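PDB 4ZXH: Abbfa_003403 from Acinetobacter baumannii, which is a four-domain nonribosomal peptide synthetase whose condensation, adenylation, carrier and thioesterase domains probably extend and release a peptide product. Local coordinates for residues Leu928-Pro933 / Ala1032-Val1037; Phe947-Thr950 / Lys954-Arg957; Val1161-Arg1166 / Ser1298-Ala1303. All coordinates share one frame; numbering follows the deposited sequence.

Contact 1. Residues Leu928-Pro933 / Ala1032-Val1037; sequences LQIHLP and AQYSTV
The carboxamide of Gln1033 reaches the backbone of Gln929 near the end of helix 921-931: NE2 of Gln1033 donates to O of Gln929 over 3.2 Å. The bond is moderately bent, 143° at the hydrogen, and the donor sits well above the carbonyl plane, tilted by 33°. The residue four places on, Pro933, has no N-H to offer this oxygen, which probably helps leave it for Gln1033. Alongside the bond, NE2 of Gln1033 packs 3.8 Å from CA of Ile930, while OE1 of Gln1033 lies 3.9 Å from CG2 of Ile930. Gln1033 gets there by setting CG opposite its own N (chi1 167°) and then folding at chi2. Tyr1034 adds a looser touch, its OH 4.4 Å from CG2 of Ile930.

In the second shell, Arg1039 of helix 1037-1046 backs both Gln929 and Tyr1034, and Thr1036 OG1 caps that helix by accepting from Arg1039 N. Across the contact, Leu928 packs on Val886 and Leu887 of helix 880-888. The contact thus joins the C-terminal part of the adenylation region to the carrier domain, with the Gln1033 side chain about 12 Å from the bound phosphopantetheine. One neutral hydrogen bond, a few carbon-to-polar-atom touches and 129 Å² buried between these two segments make this a slight contact, consistent with a carrier that moves between partners.

Contact 2. Residues Phe947-Thr950 / Lys954-Arg957; sequences FPMT and KLDR
The carbonyl oxygen of Lys954 takes a bond and a C-H...O contact from the opposing segment: Thr950 N donates to Lys954 O at 2.7 Å, and CA of Met949 approaches Lys954 O at 3.3 Å. The N-H points almost straight down the carbonyl, with a C=O...N angle of 163°. This is a single antiparallel bridge closing a short loop. Its second half is the Lys-Leu-Asp-Arg sequence that resembles the A10 core motif of adenylation domains, whose lysine, in related enzymes, acts in adenylate formation; Lys954 is probably its counterpart.

Met949 and Leu955 form the non-hydrogen-bonded pair. On one side of it lies the Thr950-Lys954 bond, and on the other Asp956 N donates to Pro948 O over 3.0 Å in a nearly straight bond, 172° at the hydrogen. At the loop end, the return bond comes from a side chain: Lys954 N donates to OG1 of Thr950 at 3.1 Å. That hydroxyl is in place because chi1 of 67° sets it between the N and C of its own residue. The same torsion leaves CG2 of Thr950 against CB of Asp956, 3.8 Å away.

Outside the pair, Glu742 accepts from Leu955 N through OE2, and the Lys954 side chain rests on Phe671 and Glu742. Val897 of strand 893-903 touches both Phe947 and Leu955. Two residues meet one methyl of Leu955: its CD2 is 3.7 Å from CB of Phe947 and 3.9 Å from CE of Met949.

Contact 3. Residues Val1161-Arg1166 / Ser1298-Ala1303; sequences VMIDTR and SSIMYA
Ile1163 meets Met1301 through both methyls and Ile1300 through CG2. CB is directed at the other segment; with chi1 (to CG1) at -50°, the short branch CG2 falls anti to the backbone N and does most of the touching. It lies 3.4 Å from CE of Met1301 and 3.9 Å from CG1 of Ile1300, with the CG2 of Ile1300 a little further off. The longer branch carries CD1 to the thioether: CD1 of Ile1163 is 3.7 Å from CE and 3.8 Å from SD of Met1301. Met1301 can present both atoms because its chain is folded at chi2 and again at chi3 (-77° and 81°), folding the tip back toward its own backbone, with SD and CE facing Ile1163. No hydrogen bond crosses between the segments; the contact is purely apolar and buried.

The packing lies directly beside what is probably the catalytic triad of the thioesterase. Asp1164, next after Ile1163, turns out of the strand with positive phi and accepts from His1297 ND1 at OD2, while its OD1 takes Ala1267 N; His1297 immediately precedes Ser1298. Cys1137 on the likely nucleophile elbow would complete the set.

In the alpha/beta-hydrolase fold, strand 1157-1163 runs between parallel strands 1131-1136 and 1262-1267. Trp1136 of the former touches Ile1163, Ile1300 and Met1301 alike, and Val1309 of helix 1303-1316 packs on both isoleucines, so the 3-10 turn, which leads into that helix, packs with it against the end of the strand.

The contacts lie in different parts of the chain's domain array. Contact 2 falls, in sequence, between the two segments of contact 1, as residues 947-957 belong to the chain that runs from helix 921-931 to helix 1028-1033; contact 3 follows wholly downstream. Contacts 1 and 2 have centres 31 Å apart and share the C-terminal part of the adenylation region. Contact 3 belongs to the thioesterase sheet, its centre 38 Å from contact 1 and 59 Å from contact 2. None touches another; contact 1 joins two domains, contact 2 lies where the C-terminal part meets the adenylation core, and contact 3 is internal to the thioesterase.

Contact 1. Residues Leu928-Pro933 / Ala1032-Val1037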
ATOM      1  N   LEU A 928      -2.414  -0.806   9.264  1.00 38.34           N
ATOM      2  CA  LEU A 928      -2.281  -1.084   7.844  1.00 39.03           C
ATOM      3  C   LEU A 928      -1.961   0.194   7.056  1.00 41.78           C
ATOM      4  O   LEU A 928      -1.214   0.157   6.078  1.00 46.41           O
ATOM      5  CB  LEU A 928      -3.545  -1.739   7.285  1.00 36.06           C
ATOM      6  CG  LEU A 928      -4.028  -3.056   7.897  1.00 39.93           C
ATOM      7  CD1 LEU A 928      -5.060  -3.652   6.979  1.00 47.89           C
ATOM      8  CD2 LEU A 928      -2.909  -4.032   8.126  1.00 38.29           C
ATOM      9  N   GLN A 929      -2.508   1.324   7.481  1.00 34.72           N
ATOM     10  CA  GLN A 929      -2.237   2.574   6.792  1.00 28.31           C
ATOM     11  C   GLN A 929      -0.744   2.919   6.743  1.00 38.28           C
ATOM     12  O   GLN A 929      -0.283   3.536   5.784  1.00 49.22           O
ATOM     13  CB  GLN A 929      -3.010   3.706   7.446  1.00 32.99           C
ATOM     14  CG  GLN A 929      -4.266   4.120   6.693  1.00 37.77           C
ATOM     15  CD  GLN A 929      -5.203   4.936   7.562  1.00 49.45           C
ATOM     16  OE1 GLN A 929      -5.161   4.842   8.789  1.00 53.34           O
ATOM     17  NE2 GLN A 929      -6.043   5.750   6.934  1.00 48.74           N
ATOM     18  N   ILE A 930       0.016   2.493   7.744  1.00 31.85           N
ATOM     19  CA  ILE A 930       1.427   2.822   7.775  1.00 34.52           C
ATOM     20  C   ILE A 930       2.231   1.694   7.096  1.00 39.59           C
ATOM     21  O   ILE A 930       3.408   1.888   6.739  1.00 42.38           O
ATOM     22  CB  ILE A 930       1.938   3.085   9.249  1.00 55.59           C
ATOM     23  CG1 ILE A 930       2.210   1.805  10.027  1.00 57.13           C
ATOM     24  CG2 ILE A 930       0.932   3.948  10.035  1.00 55.10           C
ATOM     25  CD1 ILE A 930       3.684   1.567  10.208  1.00 56.20           C
ATOM     26  N   HIS A 931       1.595   0.543   6.862  1.00 30.66           N
ATOM     27  CA  HIS A 931       2.312  -0.622   6.295  1.00 34.74           C
ATOM     28  C   HIS A 931       1.930  -1.014   4.859  1.00 38.42           C
ATOM     29  O   HIS A 931       2.620  -1.802   4.205  1.00 35.67           O
ATOM     30  CB  HIS A 931       2.125  -1.839   7.200  1.00 37.28           C
ATOM     31  CG  HIS A 931       2.868  -1.739   8.494  1.00 53.30           C
ATOM     32  ND1 HIS A 931       4.245  -1.669   8.559  1.00 59.00           N
ATOM     33  CD2 HIS A 931       2.426  -1.677   9.772  1.00 54.40           C
ATOM     34  CE1 HIS A 931       4.618  -1.579   9.823  1.00 65.58           C
ATOM     35  NE2 HIS A 931       3.533  -1.582  10.580  1.00 61.41           N
ATOM     36  N   LEU A 932       0.835  -0.453   4.370  1.00 40.01           N
ATOM     37  CA  LEU A 932       0.355  -0.750   3.039  1.00 30.72           C
ATOM     38  C   LEU A 932       0.301   0.486   2.154  1.00 32.59           C
ATOM     39  O   LEU A 932       0.175   1.608   2.657  1.00 35.46           O
ATOM     40  CB  LEU A 932      -1.019  -1.384   3.140  1.00 29.19           C
ATOM     41  CG  LEU A 932      -0.973  -2.822   3.639  1.00 34.36           C
ATOM     42  CD1 LEU A 932      -2.371  -3.364   3.777  1.00 37.34           C
ATOM     43  CD2 LEU A 932      -0.184  -3.665   2.653  1.00 37.44           C
ATOM     44  N   PRO A 933       0.408   0.291   0.831  1.00 30.30           N
ATOM     45  CA  PRO A 933       0.051   1.390  -0.073  1.00 28.42           C
ATOM     46  C   PRO A 933      -1.389   1.753   0.186  1.00 31.78           C
ATOM     47  O   PRO A 933      -2.161   0.871   0.568  1.00 30.86           O
ATOM     48  CB  PRO A 933       0.229   0.797  -1.472  1.00 28.86           C
ATOM     49  CG  PRO A 933       1.163  -0.323  -1.280  1.00 29.17           C
ATOM     50  CD  PRO A 933       0.945  -0.870   0.110  1.00 28.25           C
ATOM     51  N   ALA A1032       1.840  13.660   5.236  1.00 35.91           N
ATOM     52  CA  ALA A1032       1.345  12.795   4.168  1.00 31.85           C
ATOM     53  C   ALA A1032       0.821  11.504   4.697  1.00 35.40           C
ATOM     54  O   ALA A1032      -0.058  10.859   4.127  1.00 40.74           O
ATOM     55  CB  ALA A1032       2.429  12.538   3.180  1.00 21.22           C
ATOM     56  N   GLN A1033       1.298  11.172   5.864  1.00 29.99           N
ATOM     57  CA  GLN A1033       1.024   9.869   6.345  1.00 33.48           C
ATOM     58  C   GLN A1033       0.099   9.900   7.562  1.00 41.74           C
ATOM     59  O   GLN A1033      -0.713   8.992   7.787  1.00 55.15           O
ATOM     60  CB  GLN A1033       2.382   9.248   6.556  1.00 28.38           C
ATOM     61  CG  GLN A1033       2.568   7.943   7.344  1.00 44.52           C
ATOM     62  CD  GLN A1033       1.557   6.826   6.927  1.00 81.15           C
ATOM     63  OE1 GLN A1033       0.505   6.860   7.469  1.00 80.26           O
ATOM     64  NE2 GLN A1033       1.781   6.043   5.779  1.00 81.63           N
ATOM     65  N   TYR A1034       0.146  11.024   8.264  1.00 38.79           N
ATOM     66  CA  TYR A1034      -0.859  11.376   9.247  1.00 29.96           C
ATOM     67  C   TYR A1034      -1.683  12.595   8.789  1.00 31.62           C
ATOM     68  O   TYR A1034      -1.506  13.691   9.300  1.00 36.84           O
ATOM     69  CB  TYR A1034      -0.196  11.638  10.609  1.00 27.84           C
ATOM     70  CG  TYR A1034       0.646  10.468  11.046  1.00 30.68           C
ATOM     71  CD1 TYR A1034       0.075   9.350  11.649  1.00 30.11           C
ATOM     72  CD2 TYR A1034       2.009  10.459  10.809  1.00 31.10           C
ATOM     73  CE1 TYR A1034       0.854   8.265  12.029  1.00 26.26           C
ATOM     74  CE2 TYR A1034       2.791   9.378  11.179  1.00 32.69           C
ATOM     75  CZ  TYR A1034       2.201   8.280  11.791  1.00 28.45           C
ATOM     76  OH  TYR A1034       2.942   7.182  12.164  1.00 32.79           O
ATOM     77  N   SER A1035      -2.637  12.392   7.882  1.00 32.07           N
ATOM     78  CA  SER A1035      -3.298  13.521   7.208  1.00 33.84           C
ATOM     79  C   SER A1035      -4.716  13.918   7.684  1.00 31.86           C
ATOM     80  O   SER A1035      -5.358  14.801   7.102  1.00 38.91           O
ATOM     81  CB  SER A1035      -3.338  13.228   5.708  1.00 28.48           C
ATOM     82  OG  SER A1035      -3.814  11.920   5.486  1.00 34.08           O
ATOM     83  N   THR A1036      -5.200  13.284   8.740  1.00 26.44           N
ATOM     84  CA  THR A1036      -6.376  13.789   9.437  1.00 23.48           C
ATOM     85  C   THR A1036      -5.938  14.477  10.708  1.00 25.35           C
ATOM     86  O   THR A1036      -4.827  14.242  11.179  1.00 28.31           O
ATOM     87  CB  THR A1036      -7.352  12.690   9.809  1.00 27.33           C
ATOM     88  OG1 THR A1036      -6.758  11.878  10.832  1.00 33.65           O
ATOM     89  CG2 THR A1036      -7.734  11.853   8.577  1.00 19.36           C
ATOM     90  N   VAL A1037      -6.801  15.315  11.279  1.00 30.08           N
ATOM     91  CA  VAL A1037      -6.446  15.999  12.521  1.00 25.26           C
ATOM     92  C   VAL A1037      -6.253  14.985  13.646  1.00 31.84           C
ATOM     93  O   VAL A1037      -5.327  15.106  14.450  1.00 28.44           O
ATOM     94  CB  VAL A1037      -7.498  17.021  12.929  1.00 27.02           C
ATOM     95  CG1 VAL A1037      -7.188  17.558  14.308  1.00 26.70           C
ATOM     96  CG2 VAL A1037      -7.534  18.150  11.920  1.00 28.72           C
TER

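Contact 2. Residues Phe947-Thr950 / Lys954-Arg957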
ATOM      1  N   PHE A 947     -13.278 -18.751  11.155  1.00 33.19           N
ATOM      2  CA  PHE A 947     -13.426 -18.660   9.714  1.00 29.89           C
ATOM      3  C   PHE A 947     -14.171 -19.892   9.211  1.00 36.58           C
ATOM      4  O   PHE A 947     -13.819 -21.008   9.579  1.00 48.81           O
ATOM      5  CB  PHE A 947     -12.061 -18.528   9.040  1.00 27.79           C
ATOM      6  CG  PHE A 947     -11.469 -17.147   9.130  1.00 24.09           C
ATOM      7  CD1 PHE A 947     -12.160 -16.122   9.751  1.00 31.42           C
ATOM      8  CD2 PHE A 947     -10.233 -16.874   8.579  1.00 23.29           C
ATOM      9  CE1 PHE A 947     -11.626 -14.843   9.825  1.00 42.33           C
ATOM     10  CE2 PHE A 947      -9.688 -15.601   8.638  1.00 29.41           C
ATOM     11  CZ  PHE A 947     -10.388 -14.579   9.266  1.00 38.17           C
ATOM     12  N   PRO A 948     -15.215 -19.691   8.390  1.00 34.70           N
ATOM     13  CA  PRO A 948     -16.011 -20.792   7.822  1.00 25.02           C
ATOM     14  C   PRO A 948     -15.158 -21.688   6.942  1.00 40.51           C
ATOM     15  O   PRO A 948     -14.426 -21.166   6.094  1.00 46.30           O
ATOM     16  CB  PRO A 948     -17.069 -20.078   6.962  1.00 24.72           C
ATOM     17  CG  PRO A 948     -17.036 -18.637   7.363  1.00 25.58           C
ATOM     18  CD  PRO A 948     -15.627 -18.375   7.865  1.00 26.81           C
ATOM     19  N   MET A 949     -15.246 -23.001   7.131  1.00 38.36           N
ATOM     20  CA  MET A 949     -14.469 -23.958   6.340  1.00 36.73           C
ATOM     21  C   MET A 949     -15.383 -24.718   5.386  1.00 40.00           C
ATOM     22  O   MET A 949     -16.607 -24.768   5.579  1.00 44.97           O
ATOM     23  CB  MET A 949     -13.724 -24.972   7.240  1.00 41.05           C
ATOM     24  CG  MET A 949     -12.754 -24.405   8.265  1.00 37.09           C
ATOM     25  SD  MET A 949     -11.244 -23.840   7.474  1.00 50.88           S
ATOM     26  CE  MET A 949     -10.590 -22.670   8.672  1.00 55.66           C
ATOM     27  N   THR A 950     -14.783 -25.323   4.364  1.00 41.27           N
ATOM     28  CA  THR A 950     -15.468 -26.315   3.542  1.00 35.14           C
ATOM     29  C   THR A 950     -15.335 -27.681   4.208  1.00 36.50           C
ATOM     30  O   THR A 950     -14.632 -27.815   5.207  1.00 53.06           O
ATOM     31  CB  THR A 950     -14.894 -26.366   2.123  1.00 36.57           C
ATOM     32  OG1 THR A 950     -13.546 -26.856   2.155  1.00 41.19           O
ATOM     33  CG2 THR A 950     -14.906 -24.997   1.508  1.00 29.79           C
ATOM     34  N   LYS A 954     -10.913 -26.308   3.663  1.00 38.80           N
ATOM     35  CA  LYS A 954     -10.422 -25.110   2.988  1.00 29.74           C
ATOM     36  C   LYS A 954     -11.289 -23.945   3.418  1.00 35.51           C
ATOM     37  O   LYS A 954     -12.447 -24.147   3.778  1.00 43.32           O
ATOM     38  CB  LYS A 954     -10.483 -25.234   1.461  1.00 30.58           C
ATOM     39  CG  LYS A 954      -9.598 -26.278   0.834  1.00 32.59           C
ATOM     40  CD  LYS A 954      -9.875 -26.330  -0.642  1.00 33.65           C
ATOM     41  CE  LYS A 954      -9.276 -27.566  -1.289  1.00 39.77           C
ATOM     42  NZ  LYS A 954      -9.827 -27.750  -2.665  1.00 47.99           N
ATOM     43  N   LEU A 955     -10.754 -22.728   3.359  1.00 29.90           N
ATOM     44  CA  LEU A 955     -11.550 -21.531   3.644  1.00 27.93           C
ATOM     45  C   LEU A 955     -12.700 -21.407   2.651  1.00 35.52           C
ATOM     46  O   LEU A 955     -12.502 -21.471   1.422  1.00 38.35           O
ATOM     47  CB  LEU A 955     -10.686 -20.268   3.590  1.00 34.54           C
ATOM     48  CG  LEU A 955      -9.637 -20.072   4.681  1.00 43.35           C
ATOM     49  CD1 LEU A 955      -8.742 -18.912   4.314  1.00 54.76           C
ATOM     50  CD2 LEU A 955     -10.307 -19.812   5.999  1.00 41.98           C
ATOM     51  N   ASP A 956     -13.900 -21.225   3.184  1.00 32.56           N
ATOM     52  CA  ASP A 956     -15.089 -21.104   2.356  1.00 35.00           C
ATOM     53  C   ASP A 956     -15.442 -19.639   2.068  1.00 33.66           C
ATOM     54  O   ASP A 956     -16.438 -19.119   2.579  1.00 35.59           O
ATOM     55  CB  ASP A 956     -16.255 -21.814   3.036  1.00 44.84           C
ATOM     56  CG  ASP A 956     -17.426 -22.044   2.096  1.00 57.39           C
ATOM     57  OD1 ASP A 956     -17.272 -21.732   0.886  1.00 63.19           O
ATOM     58  OD2 ASP A 956     -18.492 -22.526   2.574  1.00 49.24           O
ATOM     59  N   ARG A 957     -14.630 -18.990   1.238  1.00 29.47           N
ATOM     60  CA  ARG A 957     -14.776 -17.556   0.943  1.00 38.80           C
ATOM     61  C   ARG A 957     -16.201 -17.100   0.552  1.00 43.82           C
ATOM     62  O   ARG A 957     -16.620 -16.001   0.921  1.00 46.36           O
ATOM     63  CB  ARG A 957     -13.766 -17.154  -0.152  1.00 34.72           C
ATOM     64  CG  ARG A 957     -12.321 -17.068   0.367  1.00 37.26           C
ATOM     65  CD  ARG A 957     -11.328 -16.678  -0.711  1.00 45.38           C
ATOM     66  NE  ARG A 957      -9.964 -16.516  -0.207  1.00 48.75           N
ATOM     67  CZ  ARG A 957      -9.181 -17.525   0.171  1.00 54.98           C
ATOM     68  NH1 ARG A 957      -9.633 -18.778   0.124  1.00 58.39           N
ATOM     69  NH2 ARG A 957      -7.948 -17.281   0.609  1.00 51.65           N
TER

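Contact 3. Residues Val1161-Arg1166 / Ser1298-Ala1303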
ATOM      1  N   VAL A1161     -17.732  42.283  24.522  1.00 24.62           N
ATOM      2  CA  VAL A1161     -18.814  41.373  24.204  1.00 23.44           C
ATOM      3  C   VAL A1161     -18.953  40.294  25.267  1.00 27.65           C
ATOM      4  O   VAL A1161     -18.036  39.511  25.489  1.00 23.99           O
ATOM      5  CB  VAL A1161     -18.616  40.712  22.856  1.00 28.02           C
ATOM      6  CG1 VAL A1161     -19.726  39.712  22.618  1.00 26.43           C
ATOM      7  CG2 VAL A1161     -18.625  41.757  21.768  1.00 37.01           C
ATOM      8  N   MET A1162     -20.098  40.249  25.939  1.00 26.13           N
ATOM      9  CA  MET A1162     -20.288  39.230  26.959  1.00 21.10           C
ATOM     10  C   MET A1162     -21.455  38.367  26.603  1.00 25.80           C
ATOM     11  O   MET A1162     -22.587  38.846  26.515  1.00 31.74           O
ATOM     12  CB  MET A1162     -20.515  39.853  28.331  1.00 26.96           C
ATOM     13  CG  MET A1162     -19.294  40.504  28.945  1.00 24.43           C
ATOM     14  SD  MET A1162     -19.812  41.291  30.466  1.00 28.08           S
ATOM     15  CE  MET A1162     -18.567  42.570  30.662  1.00 34.04           C
ATOM     16  N   ILE A1163     -21.190  37.085  26.404  1.00 21.05           N
ATOM     17  CA  ILE A1163     -22.257  36.172  26.043  1.00 22.18           C
ATOM     18  C   ILE A1163     -22.700  35.372  27.274  1.00 26.14           C
ATOM     19  O   ILE A1163     -21.956  34.536  27.790  1.00 25.61           O
ATOM     20  CB  ILE A1163     -21.821  35.252  24.902  1.00 24.58           C
ATOM     21  CG1 ILE A1163     -21.219  36.102  23.774  1.00 26.74           C
ATOM     22  CG2 ILE A1163     -23.005  34.479  24.380  1.00 22.90           C
ATOM     23  CD1 ILE A1163     -20.550  35.310  22.698  1.00 22.64           C
ATOM     24  N   ASP A1164     -23.912  35.681  27.742  1.00 19.39           N
ATOM     25  CA  ASP A1164     -24.505  35.093  28.939  1.00 23.36           C
ATOM     26  C   ASP A1164     -23.533  34.985  30.129  1.00 24.48           C
ATOM     27  O   ASP A1164     -23.459  33.971  30.813  1.00 24.39           O
ATOM     28  CB  ASP A1164     -25.095  33.727  28.612  1.00 18.23           C
ATOM     29  CG  ASP A1164     -26.280  33.383  29.505  1.00 31.12           C
ATOM     30  OD1 ASP A1164     -27.244  34.186  29.572  1.00 38.45           O
ATOM     31  OD2 ASP A1164     -26.229  32.320  30.167  1.00 34.31           O
ATOM     32  N   THR A1165     -22.796  36.058  30.363  1.00 27.32           N
ATOM     33  CA  THR A1165     -21.848  36.141  31.464  1.00 29.91           C
ATOM     34  C   THR A1165     -22.532  36.521  32.755  1.00 32.52           C
ATOM     35  O   THR A1165     -23.091  37.613  32.858  1.00 37.52           O
ATOM     36  CB  THR A1165     -20.770  37.196  31.163  1.00 27.14           C
ATOM     37  OG1 THR A1165     -20.106  36.835  29.961  1.00 26.29           O
ATOM     38  CG2 THR A1165     -19.766  37.309  32.280  1.00 20.52           C
ATOM     39  N   ARG A1166     -22.487  35.642  33.748  1.00 29.77           N
ATOM     40  CA  ARG A1166     -23.024  36.010  35.058  1.00 25.30           C
ATOM     41  C   ARG A1166     -22.105  37.040  35.707  1.00 22.39           C
ATOM     42  O   ARG A1166     -20.891  36.912  35.681  1.00 22.05           O
ATOM     43  CB  ARG A1166     -23.224  34.751  35.874  1.00 21.02           C
ATOM     44  CG  ARG A1166     -24.105  33.869  35.016  1.00 20.25           C
ATOM     45  CD  ARG A1166     -24.080  32.425  35.293  1.00 27.37           C
ATOM     46  NE  ARG A1166     -25.066  31.798  34.432  1.00 34.93           N
ATOM     47  CZ  ARG A1166     -25.147  30.495  34.221  1.00 37.29           C
ATOM     48  NH1 ARG A1166     -24.290  29.690  34.818  1.00 29.37           N
ATOM     49  NH2 ARG A1166     -26.092  30.003  33.433  1.00 45.36           N
ATOM     50  N   SER A1298     -25.424  27.093  27.653  1.00 25.32           N
ATOM     51  CA  SER A1298     -24.519  26.401  26.739  1.00 27.06           C
ATOM     52  C   SER A1298     -24.884  26.527  25.240  1.00 24.56           C
ATOM     53  O   SER A1298     -24.028  26.839  24.416  1.00 26.53           O
ATOM     54  CB  SER A1298     -24.439  24.930  27.124  1.00 20.51           C
ATOM     55  OG  SER A1298     -23.487  24.782  28.153  1.00 34.37           O
ATOM     56  N   SER A1299     -26.147  26.294  24.900  1.00 17.07           N
ATOM     57  CA  SER A1299     -26.566  26.144  23.514  1.00 21.13           C
ATOM     58  C   SER A1299     -26.541  27.446  22.728  1.00 27.13           C
ATOM     59  O   SER A1299     -26.626  27.430  21.504  1.00 34.61           O
ATOM     60  CB  SER A1299     -27.972  25.540  23.450  1.00 20.82           C
ATOM     61  OG  SER A1299     -28.930  26.371  24.093  1.00 27.06           O
ATOM     62  N   ILE A1300     -26.421  28.569  23.426  1.00 19.90           N
ATOM     63  CA  ILE A1300     -26.278  29.869  22.772  1.00 22.64           C
ATOM     64  C   ILE A1300     -25.065  29.849  21.824  1.00 23.38           C
ATOM     65  O   ILE A1300     -25.059  30.543  20.796  1.00 26.58           O
ATOM     66  CB  ILE A1300     -26.153  31.019  23.836  1.00 26.67           C
ATOM     67  CG1 ILE A1300     -26.101  32.408  23.197  1.00 23.30           C
ATOM     68  CG2 ILE A1300     -24.937  30.817  24.707  1.00 28.79           C
ATOM     69  CD1 ILE A1300     -27.380  32.869  22.614  1.00 23.20           C
ATOM     70  N   MET A1301     -24.077  29.005  22.139  1.00 19.26           N
ATOM     71  CA  MET A1301     -22.853  28.889  21.342  1.00 15.15           C
ATOM     72  C   MET A1301     -22.859  27.727  20.326  1.00 27.10           C
ATOM     73  O   MET A1301     -21.842  27.484  19.663  1.00 30.55           O
ATOM     74  CB  MET A1301     -21.644  28.756  22.280  1.00 14.47           C
ATOM     75  CG  MET A1301     -21.517  29.919  23.291  1.00 29.41           C
ATOM     76  SD  MET A1301     -20.861  31.506  22.686  1.00 18.95           S
ATOM     77  CE  MET A1301     -22.319  32.196  21.938  1.00 76.29           C
ATOM     78  N   TYR A1302     -23.971  26.993  20.221  1.00 19.78           N
ATOM     79  CA  TYR A1302     -24.097  25.934  19.201  1.00 15.85           C
ATOM     80  C   TYR A1302     -24.504  26.540  17.884  1.00 19.16           C
ATOM     81  O   TYR A1302     -25.249  27.523  17.851  1.00 27.08           O
ATOM     82  CB  TYR A1302     -25.161  24.877  19.542  1.00 16.34           C
ATOM     83  CG  TYR A1302     -25.022  24.153  20.840  1.00 23.45           C
ATOM     84  CD1 TYR A1302     -23.833  24.190  21.575  1.00 15.04           C
ATOM     85  CD2 TYR A1302     -26.090  23.440  21.353  1.00 16.56           C
ATOM     86  CE1 TYR A1302     -23.731  23.521  22.788  1.00 17.93           C
ATOM     87  CE2 TYR A1302     -25.993  22.768  22.562  1.00 17.99           C
ATOM     88  CZ  TYR A1302     -24.824  22.816  23.276  1.00 22.24           C
ATOM     89  OH  TYR A1302     -24.748  22.154  24.481  1.00 31.72           O
ATOM     90  N   ALA A1303     -24.089  25.887  16.805  1.00 20.70           N
ATOM     91  CA  ALA A1303     -24.352  26.330  15.442  1.00 17.79           C
ATOM     92  C   ALA A1303     -25.742  26.950  15.222  1.00 28.74           C
ATOM     93  O   ALA A1303     -25.837  28.046  14.674  1.00 31.20           O
ATOM     94  CB  ALA A1303     -24.142  25.169  14.497  1.00 18.16           C
TER